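Local structure of 3,4-dihydroxybenzoate decarboxylase (5NY5) at residues Asp30-Leu35 with Ala137-Pro142; Gln95-Ala100 with Gly238-Gln243; Ile143-Phe148 with Gln279-Gly284. The protein probably catalyses the reversible decarboxylation of 3,4-dihydroxybenzoate to catechol, as a UbiD-family enzyme that uses prenylated FMN and a manganese ion. All coordinates share one frame; numbering follows the deposited sequence.

Contact 1: Asp30-Leu35 with Ala137-Pro142; sequences DPNAEL and APTNTP
Pro-31, Asn-32 and Ala-33 meet Pro-138 and Thr-139 in a single beta bridge, made where the turn that leads into helix 34-42 runs past the loop before strand 148-157. It joins the N-terminal and Rift-related family regions of the UbiD chain. Two backbone bonds form the bridge around Asn-32. Thr-139 N donates to Pro-31 O at 3.1 Å, and Ala-33 N donates to Thr-139 O, also at 3.1 Å. The side chain of Thr-139 adds a third link. Its OG1 lies between the backbone N and the carbonyl carbon (chi1 68°), from where it gives its proton to Asn-32 OD1. Thr-139 OG1 to Asn-32 OD1 is short, 2.6 Å, and lies in the plane of the amide, on a lone pair of OD1. Thr-139 OG1 takes a weak bond from Ala-33 N at 2.9 Å, so this N-H is shared between OG1 and O of one threonine. Asn-32 CG is anti to its own N (chi1 -173°), and the two side chains cross obliquely. An Asx turn, Asn-32 N to Asp-30 OD1, shapes the approach to the helix, and Ala-33 is its N-cap residue. A water donates to both Ala-33 O and Asn-140 O. Ala-33 CB rests on Pro-142 CG at 3.9 Å, and Leu-35 CD2 approaches Pro-138 CB. Beyond the bridge, Pro-138 is bonded through its backbone to Phe-148 at the start of strand 148-157. Asn-140 and Thr-141 lie on Pro-288 of strand 285-288, and Met-479 of a second subunit packs on Ala-33 at the start of helix 34-42.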
loop_
_atom_site.group_PDB
_atom_site.type_symbol
_atom_site.label_atom_id
_atom_site.label_comp_id
_atom_site.label_asym_id
_atom_site.label_seq_id
_atom_site.Cartn_x
_atom_site.Cartn_y
_atom_site.Cartn_z
ATOM N N ASP A 30 -52.660 4.449 14.735
ATOM C CA ASP A 30 -52.916 3.811 13.452
ATOM C C ASP A 30 -51.860 2.742 13.211
ATOM O O ASP A 30 -50.665 3.063 13.207
ATOM C CB ASP A 30 -52.893 4.837 12.331
ATOM C CG ASP A 30 -53.585 4.349 11.070
ATOM O OD1 ASP A 30 -53.651 3.124 10.848
ATOM O OD2 ASP A 30 -54.063 5.200 10.293
ATOM N N PRO A 31 -52.239 1.474 13.024
ATOM C CA PRO A 31 -51.227 0.444 12.748
ATOM C C PRO A 31 -50.506 0.651 11.432
ATOM O O PRO A 31 -49.443 0.055 11.225
ATOM C CB PRO A 31 -52.040 -0.856 12.740
ATOM C CG PRO A 31 -53.423 -0.426 12.406
ATOM C CD PRO A 31 -53.599 0.911 13.060
ATOM N N ASN A 32 -51.046 1.474 10.539
ATOM C CA ASN A 32 -50.392 1.799 9.276
ATOM C C ASN A 32 -49.439 2.961 9.522
ATOM O O ASN A 32 -49.868 4.107 9.681
ATOM C CB ASN A 32 -51.428 2.134 8.210
ATOM C CG ASN A 32 -50.817 2.303 6.838
ATOM O OD1 ASN A 32 -49.687 1.881 6.592
ATOM N ND2 ASN A 32 -51.563 2.923 5.932
ATOM N N ALA A 33 -48.142 2.652 9.589
ATOM C CA ALA A 33 -47.058 3.630 9.684
ATOM C C ALA A 33 -47.018 4.369 11.017
ATOM O O ALA A 33 -45.964 4.426 11.655
ATOM C CB ALA A 33 -47.137 4.640 8.533
ATOM N N GLU A 34 -48.145 4.948 11.442
ATOM C CA GLU A 34 -48.145 5.774 12.647
ATOM C C GLU A 34 -47.630 5.003 13.855
ATOM O O GLU A 34 -46.878 5.545 14.672
ATOM C CB GLU A 34 -49.548 6.315 12.918
ATOM C CG GLU A 34 -49.736 6.853 14.328
ATOM C CD GLU A 34 -50.978 7.708 14.477
ATOM O OE1 GLU A 34 -50.909 8.917 14.173
ATOM O OE2 GLU A 34 -52.024 7.174 14.895
ATOM N N LEU A 35 -48.013 3.731 13.973
ATOM C CA LEU A 35 -47.582 2.920 15.105
ATOM C C LEU A 35 -46.061 2.867 15.202
ATOM O O LEU A 35 -45.482 3.167 16.253
ATOM C CB LEU A 35 -48.174 1.516 14.983
ATOM C CG LEU A 35 -47.966 0.559 16.155
ATOM C CD1 LEU A 35 -48.050 1.330 17.431
ATOM C CD2 LEU A 35 -49.020 -0.532 16.150
ATOM N N ALA A 137 -52.055 -6.283 11.633
ATOM C CA ALA A 137 -50.635 -6.346 11.316
ATOM C C ALA A 137 -50.134 -4.957 10.945
ATOM O O ALA A 137 -50.695 -4.329 10.036
ATOM C CB ALA A 137 -50.385 -7.326 10.176
ATOM N N PRO A 138 -49.106 -4.440 11.605
ATOM C CA PRO A 138 -48.662 -3.074 11.332
ATOM C C PRO A 138 -47.730 -3.006 10.132
ATOM O O PRO A 138 -47.145 -3.998 9.695
ATOM C CB PRO A 138 -47.925 -2.674 12.617
ATOM C CG PRO A 138 -47.863 -3.931 13.478
ATOM C CD PRO A 138 -48.274 -5.085 12.629
ATOM N N THR A 139 -47.617 -1.798 9.592
ATOM C CA THR A 139 -46.625 -1.468 8.580
ATOM C C THR A 139 -45.607 -0.531 9.208
ATOM O O THR A 139 -45.983 0.453 9.853
ATOM C CB THR A 139 -47.269 -0.810 7.359
ATOM O OG1 THR A 139 -47.756 0.488 7.717
ATOM C CG2 THR A 139 -48.428 -1.651 6.852
ATOM N N ASN A 140 -44.321 -0.841 9.033
ATOM C CA ASN A 140 -43.285 -0.032 9.664
ATOM C C ASN A 140 -43.128 1.321 8.976
ATOM O O ASN A 140 -42.998 2.350 9.649
ATOM C CB ASN A 140 -41.961 -0.792 9.677
ATOM C CG ASN A 140 -41.785 -1.626 10.929
ATOM O OD1 ASN A 140 -41.040 -1.255 11.835
ATOM N ND2 ASN A 140 -42.480 -2.755 10.992
ATOM N N THR A 141 -43.130 1.343 7.653
ATOM C CA THR A 141 -43.002 2.571 6.881
ATOM C C THR A 141 -44.090 2.620 5.828
ATOM O O THR A 141 -44.622 1.581 5.419
ATOM C CB THR A 141 -41.629 2.679 6.198
ATOM O OG1 THR A 141 -41.520 1.681 5.178
ATOM C CG2 THR A 141 -40.505 2.507 7.204
ATOM N N PRO A 142 -44.453 3.819 5.360
ATOM C CA PRO A 142 -45.445 3.921 4.280
ATOM C C PRO A 142 -45.031 3.242 2.979
ATOM O O PRO A 142 -45.900 3.024 2.125
ATOM C CB PRO A 142 -45.603 5.435 4.089
ATOM C CG PRO A 142 -45.204 6.018 5.400
ATOM C CD PRO A 142 -44.120 5.136 5.930
HETATM O O HOH W 1 -43.575 4.829 9.708
#

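Contact 2: Gln95-Ala100 with Gly238-Gln243; sequences QHVGQA and GALRQQ
Ala-100 and Ala-239 bring the backbones of two helices close, with their CA atoms 5.5 Å apart. Helix 93-101 of the N-terminal family region packs on helix 234-241 of the Rift-related region. Small side chains permit this approach. CB of Ala-100 points at the other helix and meets CB of Ala-239 at 3.9 Å. CB of Ala-239 lies 3.6 Å from Ala-100 O. No hydrogen bond crosses between the segments, so the contact is one of van der Waals packing.

Leu-240 gives the largest single share of the contact. Its CG is anti to the carbonyl carbon (chi1 -75°) and sits 3.8 Å from Ala-100 CB. Its CD2 branch goes further across, to the imidazole of His-96. There Leu-240 CD2 meets the ND1 and CE1 side of the ring, 3.6 Å from His-96 CE1. The methyl comes obliquely to the ring. His-96 CG is anti to its own backbone N (chi1 -176°), and the end of the side chain comes nearer to Leu-240 than its base. Val-97 CG2 is 4.4 Å from Leu-240 CD2, a looser touch. One methyl of Leu-240 is thus met by two residues of helix 93-101.

Helix 234-241 ends just after this contact in a Schellman motif. Gln-243 N bonds to Gly-238 O, and Gln-242 N bonds weakly to Ala-239 O. Val-97 also touches Phe-222, a residue seen to bind prenylated FMN, so helix 93-101 probably backs part of the cofactor site. Ala-215 of helix 214-219 packs on Leu-240 and Arg-241, and Arg-241 forms a salt bridge to Asp-213.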
loop_
_atom_site.group_PDB
_atom_site.type_symbol
_atom_site.label_atom_id
_atom_site.label_comp_id
_atom_site.label_asym_id
_atom_site.label_seq_id
_atom_site.Cartn_x
_atom_site.Cartn_y
_atom_site.Cartn_z
ATOM N N GLN A 95 -23.166 -15.360 27.776
ATOM C CA GLN A 95 -22.688 -16.549 28.471
ATOM C C GLN A 95 -23.836 -17.313 29.112
ATOM O O GLN A 95 -23.895 -18.545 29.027
ATOM C CB GLN A 95 -21.657 -16.169 29.531
ATOM C CG GLN A 95 -21.334 -17.301 30.497
ATOM C CD GLN A 95 -20.232 -16.948 31.474
ATOM O OE1 GLN A 95 -20.128 -15.809 31.930
ATOM N NE2 GLN A 95 -19.394 -17.927 31.796
ATOM N N HIS A 96 -24.757 -16.594 29.759
ATOM C CA HIS A 96 -25.855 -17.247 30.460
ATOM C C HIS A 96 -26.698 -18.088 29.512
ATOM O O HIS A 96 -27.086 -19.214 29.845
ATOM C CB HIS A 96 -26.715 -16.198 31.163
ATOM C CG HIS A 96 -27.820 -16.775 31.988
ATOM N ND1 HIS A 96 -29.105 -16.922 31.512
ATOM C CD2 HIS A 96 -27.835 -17.237 33.260
ATOM C CE1 HIS A 96 -29.864 -17.452 32.454
ATOM N NE2 HIS A 96 -29.117 -17.653 33.525
ATOM N N VAL A 97 -26.982 -17.563 28.320
ATOM C CA VAL A 97 -27.748 -18.333 27.345
ATOM C C VAL A 97 -26.911 -19.478 26.790
ATOM O O VAL A 97 -27.398 -20.606 26.641
ATOM C CB VAL A 97 -28.265 -17.413 26.224
ATOM C CG1 VAL A 97 -29.040 -18.220 25.201
ATOM C CG2 VAL A 97 -29.135 -16.310 26.805
ATOM N N GLY A 98 -25.640 -19.214 26.480
ATOM C CA GLY A 98 -24.771 -20.266 25.981
ATOM C C GLY A 98 -24.613 -21.417 26.954
ATOM O O GLY A 98 -24.384 -22.557 26.541
ATOM N N GLN A 99 -24.728 -21.139 28.254
ATOM C CA GLN A 99 -24.726 -22.212 29.242
ATOM C C GLN A 99 -26.003 -23.035 29.155
ATOM O O GLN A 99 -25.972 -24.262 29.302
ATOM C CB GLN A 99 -24.548 -21.629 30.644
ATOM C CG GLN A 99 -24.668 -22.635 31.779
ATOM C CD GLN A 99 -23.436 -23.512 31.937
ATOM O OE1 GLN A 99 -22.516 -23.468 31.121
ATOM N NE2 GLN A 99 -23.415 -24.310 32.997
ATOM N N ALA A 100 -27.139 -22.377 28.904
ATOM C CA ALA A 100 -28.400 -23.100 28.801
ATOM C C ALA A 100 -28.494 -23.889 27.502
ATOM O O ALA A 100 -29.182 -24.914 27.450
ATOM C CB ALA A 100 -29.575 -22.129 28.918
ATOM N N GLY A 238 -36.614 -23.965 27.642
ATOM C CA GLY A 238 -36.891 -24.867 28.746
ATOM C C GLY A 238 -35.774 -24.891 29.770
ATOM O O GLY A 238 -36.023 -24.966 30.974
ATOM N N ALA A 239 -34.526 -24.821 29.305
ATOM C CA ALA A 239 -33.401 -24.776 30.233
ATOM C C ALA A 239 -33.328 -23.431 30.945
ATOM O O ALA A 239 -32.981 -23.369 32.130
ATOM C CB ALA A 239 -32.099 -25.061 29.492
ATOM N N LEU A 240 -33.655 -22.347 30.240
ATOM C CA LEU A 240 -33.612 -21.023 30.851
ATOM C C LEU A 240 -34.677 -20.857 31.927
ATOM O O LEU A 240 -34.494 -20.061 32.855
ATOM C CB LEU A 240 -33.773 -19.950 29.776
ATOM C CG LEU A 240 -32.554 -19.699 28.890
ATOM C CD1 LEU A 240 -32.979 -19.112 27.559
ATOM C CD2 LEU A 240 -31.576 -18.773 29.592
ATOM N N ARG A 241 -35.787 -21.590 31.829
ATOM C CA ARG A 241 -36.844 -21.524 32.828
ATOM C C ARG A 241 -36.882 -22.728 33.755
ATOM O O ARG A 241 -37.679 -22.729 34.699
ATOM C CB ARG A 241 -38.219 -21.383 32.155
ATOM C CG ARG A 241 -38.354 -20.204 31.205
ATOM C CD ARG A 241 -38.018 -18.888 31.881
ATOM N NE ARG A 241 -38.341 -17.750 31.026
ATOM C CZ ARG A 241 -37.968 -16.499 31.273
ATOM N NH1 ARG A 241 -37.250 -16.220 32.352
ATOM N NH2 ARG A 241 -38.309 -15.528 30.440
ATOM N N GLN A 242 -36.051 -23.745 33.515
ATOM C CA GLN A 242 -36.100 -25.000 34.270
ATOM C C GLN A 242 -37.505 -25.594 34.240
ATOM O O GLN A 242 -37.971 -26.202 35.205
ATOM C CB GLN A 242 -35.613 -24.803 35.706
ATOM C CG GLN A 242 -34.115 -24.600 35.820
ATOM C CD GLN A 242 -33.333 -25.792 35.308
ATOM O OE1 GLN A 242 -32.831 -25.784 34.183
ATOM N NE2 GLN A 242 -33.219 -26.826 36.134
ATOM N N GLN A 243 -38.184 -25.411 33.114
ATOM C CA GLN A 243 -39.559 -25.841 32.917
ATOM C C GLN A 243 -39.783 -26.076 31.430
ATOM O O GLN A 243 -39.613 -25.152 30.626
ATOM C CB GLN A 243 -40.531 -24.793 33.457
ATOM C CG GLN A 243 -41.988 -25.169 33.322
ATOM C CD GLN A 243 -42.403 -26.243 34.303
ATOM O OE1 GLN A 243 -41.810 -26.391 35.371
ATOM N NE2 GLN A 243 -43.429 -27.002 33.944
#

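Contact 3: Ile143-Phe148 with Gln279-Gly284; sequences IDAGPF and QHTNTG
Thr-281 and Thr-283 each use the side-chain hydroxyl to hold a backbone carbonyl of the loop 143-148. Both loops lie in the Rift-related region, where the loop before strand 148-157 meets the one before strand 285-288. Thr-283 OG1 donates to Ile-143 O at 2.7 Å, and Thr-281 OG1 donates to Ala-145 O at 2.8 Å. Both donors stand above the plane of the carbonyl they meet. The bond to Ala-145 O is strongly bent at the acceptor, with a C=O...donor angle of 106°, so the hydroxyl comes over the carbonyl group, and Thr-281 OG1 is 3.3 Å from Ala-145 C. The bond to Ile-143 O is more open.

The two threonines are built alike. In each, OG1 lies between the backbone N and the carbonyl carbon (chi1 53° in Thr-281, 61° in Thr-283), while CG2 is anti to the carbonyl carbon. Their CB atoms point toward the facing loop. CG2 of Thr-281 also lies close to Ala-145 O, at 3.2 Å. Beside the Thr-283 OG1 to Ile-143 O bond, CB of Thr-283 faces CB of Ile-143 at 4.4 Å.

In the next shell, CB of Asp-144 points away from the threonine loop, and its OD2 accepts from Asn-140 N and, weakly, from Thr-141 N. This carboxylate therefore ties the loop to the chain just before it.

Around the contact, Ala-145 is bonded through its backbone to Ala-286 of strand 285-288, whose Met-287 touches Asp-144 and Phe-148. Pro-147 pairs with Val-174 of strand 165-174, and on that strand Phe-148 touches Arg-171, seen to bind prenylated FMN.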
loop_
_atom_site.group_PDB
_atom_site.type_symbol
_atom_site.label_atom_id
_atom_site.label_comp_id
_atom_site.label_asym_id
_atom_site.label_seq_id
_atom_site.Cartn_x
_atom_site.Cartn_y
_atom_site.Cartn_z
ATOM N N ILE A 143 -43.754 2.903 2.797
ATOM C CA ILE A 143 -43.294 2.274 1.563
ATOM C C ILE A 143 -43.091 0.769 1.723
ATOM O O ILE A 143 -42.452 0.141 0.871
ATOM C CB ILE A 143 -42.009 2.936 1.042
ATOM C CG1 ILE A 143 -40.839 2.642 1.979
ATOM C CG2 ILE A 143 -42.207 4.435 0.879
ATOM C CD1 ILE A 143 -39.505 3.118 1.456
ATOM N N ASP A 144 -43.616 0.177 2.792
ATOM C CA ASP A 144 -43.511 -1.262 2.973
ATOM C C ASP A 144 -44.357 -1.996 1.938
ATOM O O ASP A 144 -45.300 -1.448 1.361
ATOM C CB ASP A 144 -43.949 -1.659 4.383
ATOM C CG ASP A 144 -42.919 -1.305 5.436
ATOM O OD1 ASP A 144 -41.963 -0.565 5.117
ATOM O OD2 ASP A 144 -43.067 -1.764 6.588
ATOM N N ALA A 145 -44.008 -3.262 1.705
ATOM C CA ALA A 145 -44.750 -4.073 0.749
ATOM C C ALA A 145 -46.177 -4.341 1.204
ATOM O O ALA A 145 -47.035 -4.643 0.371
ATOM C CB ALA A 145 -44.029 -5.397 0.510
ATOM N N GLY A 146 -46.442 -4.233 2.501
ATOM C CA GLY A 146 -47.747 -4.501 3.054
ATOM C C GLY A 146 -47.634 -4.737 4.542
ATOM O O GLY A 146 -46.544 -4.658 5.118
ATOM N N PRO A 147 -48.757 -5.010 5.201
ATOM C CA PRO A 147 -48.705 -5.338 6.630
ATOM C C PRO A 147 -47.830 -6.557 6.878
ATOM O O PRO A 147 -47.830 -7.512 6.102
ATOM C CB PRO A 147 -50.173 -5.601 6.991
ATOM C CG PRO A 147 -50.889 -5.755 5.686
ATOM C CD PRO A 147 -50.135 -4.940 4.694
ATOM N N PHE A 148 -47.073 -6.508 7.970
ATOM C CA PHE A 148 -46.043 -7.495 8.259
ATOM C C PHE A 148 -46.200 -8.048 9.666
ATOM O O PHE A 148 -46.492 -7.304 10.607
ATOM C CB PHE A 148 -44.637 -6.886 8.123
ATOM C CG PHE A 148 -43.960 -7.180 6.815
ATOM C CD1 PHE A 148 -43.323 -8.389 6.610
ATOM C CD2 PHE A 148 -43.937 -6.236 5.803
ATOM C CE1 PHE A 148 -42.691 -8.661 5.412
ATOM C CE2 PHE A 148 -43.306 -6.499 4.603
ATOM C CZ PHE A 148 -42.683 -7.714 4.407
ATOM N N GLN A 279 -46.956 -7.019 -4.349
ATOM C CA GLN A 279 -47.920 -7.137 -5.440
ATOM C C GLN A 279 -49.079 -6.157 -5.291
ATOM O O GLN A 279 -49.604 -5.664 -6.295
ATOM C CB GLN A 279 -48.446 -8.568 -5.528
ATOM C CG GLN A 279 -49.156 -9.054 -4.280
ATOM C CD GLN A 279 -50.040 -10.253 -4.549
ATOM O OE1 GLN A 279 -50.327 -10.580 -5.698
ATOM N NE2 GLN A 279 -50.472 -10.921 -3.485
ATOM N N HIS A 280 -49.487 -5.857 -4.059
ATOM C CA HIS A 280 -50.617 -4.969 -3.828
ATOM C C HIS A 280 -50.209 -3.520 -3.600
ATOM O O HIS A 280 -51.074 -2.638 -3.640
ATOM C CB HIS A 280 -51.440 -5.455 -2.628
ATOM C CG HIS A 280 -52.089 -6.788 -2.838
ATOM N ND1 HIS A 280 -53.160 -6.970 -3.687
ATOM C CD2 HIS A 280 -51.824 -8.003 -2.303
ATOM C CE1 HIS A 280 -53.523 -8.239 -3.668
ATOM N NE2 HIS A 280 -52.728 -8.888 -2.837
ATOM N N THR A 281 -48.926 -3.247 -3.369
ATOM C CA THR A 281 -48.465 -1.893 -3.099
ATOM C C THR A 281 -47.539 -1.333 -4.164
ATOM O O THR A 281 -47.559 -0.124 -4.400
ATOM C CB THR A 281 -47.749 -1.836 -1.746
ATOM O OG1 THR A 281 -46.721 -2.832 -1.709
ATOM C CG2 THR A 281 -48.733 -2.085 -0.615
ATOM N N ASN A 282 -46.724 -2.178 -4.799
ATOM C CA ASN A 282 -45.822 -1.769 -5.878
ATOM C C ASN A 282 -44.843 -0.688 -5.431
ATOM O O ASN A 282 -44.424 0.153 -6.230
ATOM C CB ASN A 282 -46.602 -1.301 -7.110
ATOM C CG ASN A 282 -47.457 -2.398 -7.709
ATOM O OD1 ASN A 282 -47.129 -3.580 -7.611
ATOM N ND2 ASN A 282 -48.561 -2.011 -8.335
ATOM N N THR A 283 -44.465 -0.697 -4.155
ATOM C CA THR A 283 -43.464 0.241 -3.665
ATOM C C THR A 283 -42.044 -0.192 -3.997
ATOM O O THR A 283 -41.100 0.529 -3.658
ATOM C CB THR A 283 -43.595 0.424 -2.149
ATOM O OG1 THR A 283 -43.384 -0.830 -1.490
ATOM C CG2 THR A 283 -44.970 0.958 -1.788
ATOM N N GLY A 284 -41.868 -1.344 -4.644
ATOM C CA GLY A 284 -40.553 -1.870 -4.935
ATOM C C GLY A 284 -39.759 -2.317 -3.731
ATOM O O GLY A 284 -38.696 -2.923 -3.904
#

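Contacts 1 and 3 are neighbours, with centres about 12 Å apart. They share one continuous loop, 137-147, which leads into strand 148-157, and they touch directly, for instance where Thr-139 packs on Pro-147. Contact 2 lies on the opposite side of the chain's centre, about 35 Å from contact 1 and 39 Å from contact 3, centre to centre. Along the chain, contact 1 closes before contact 3 opens, while contact 2 alternates with both. Contacts 1 and 2 thus tie the N-terminal family region to the Rift-related one on opposite sides of the chain's centre, while contact 3 ties two loops within the latter.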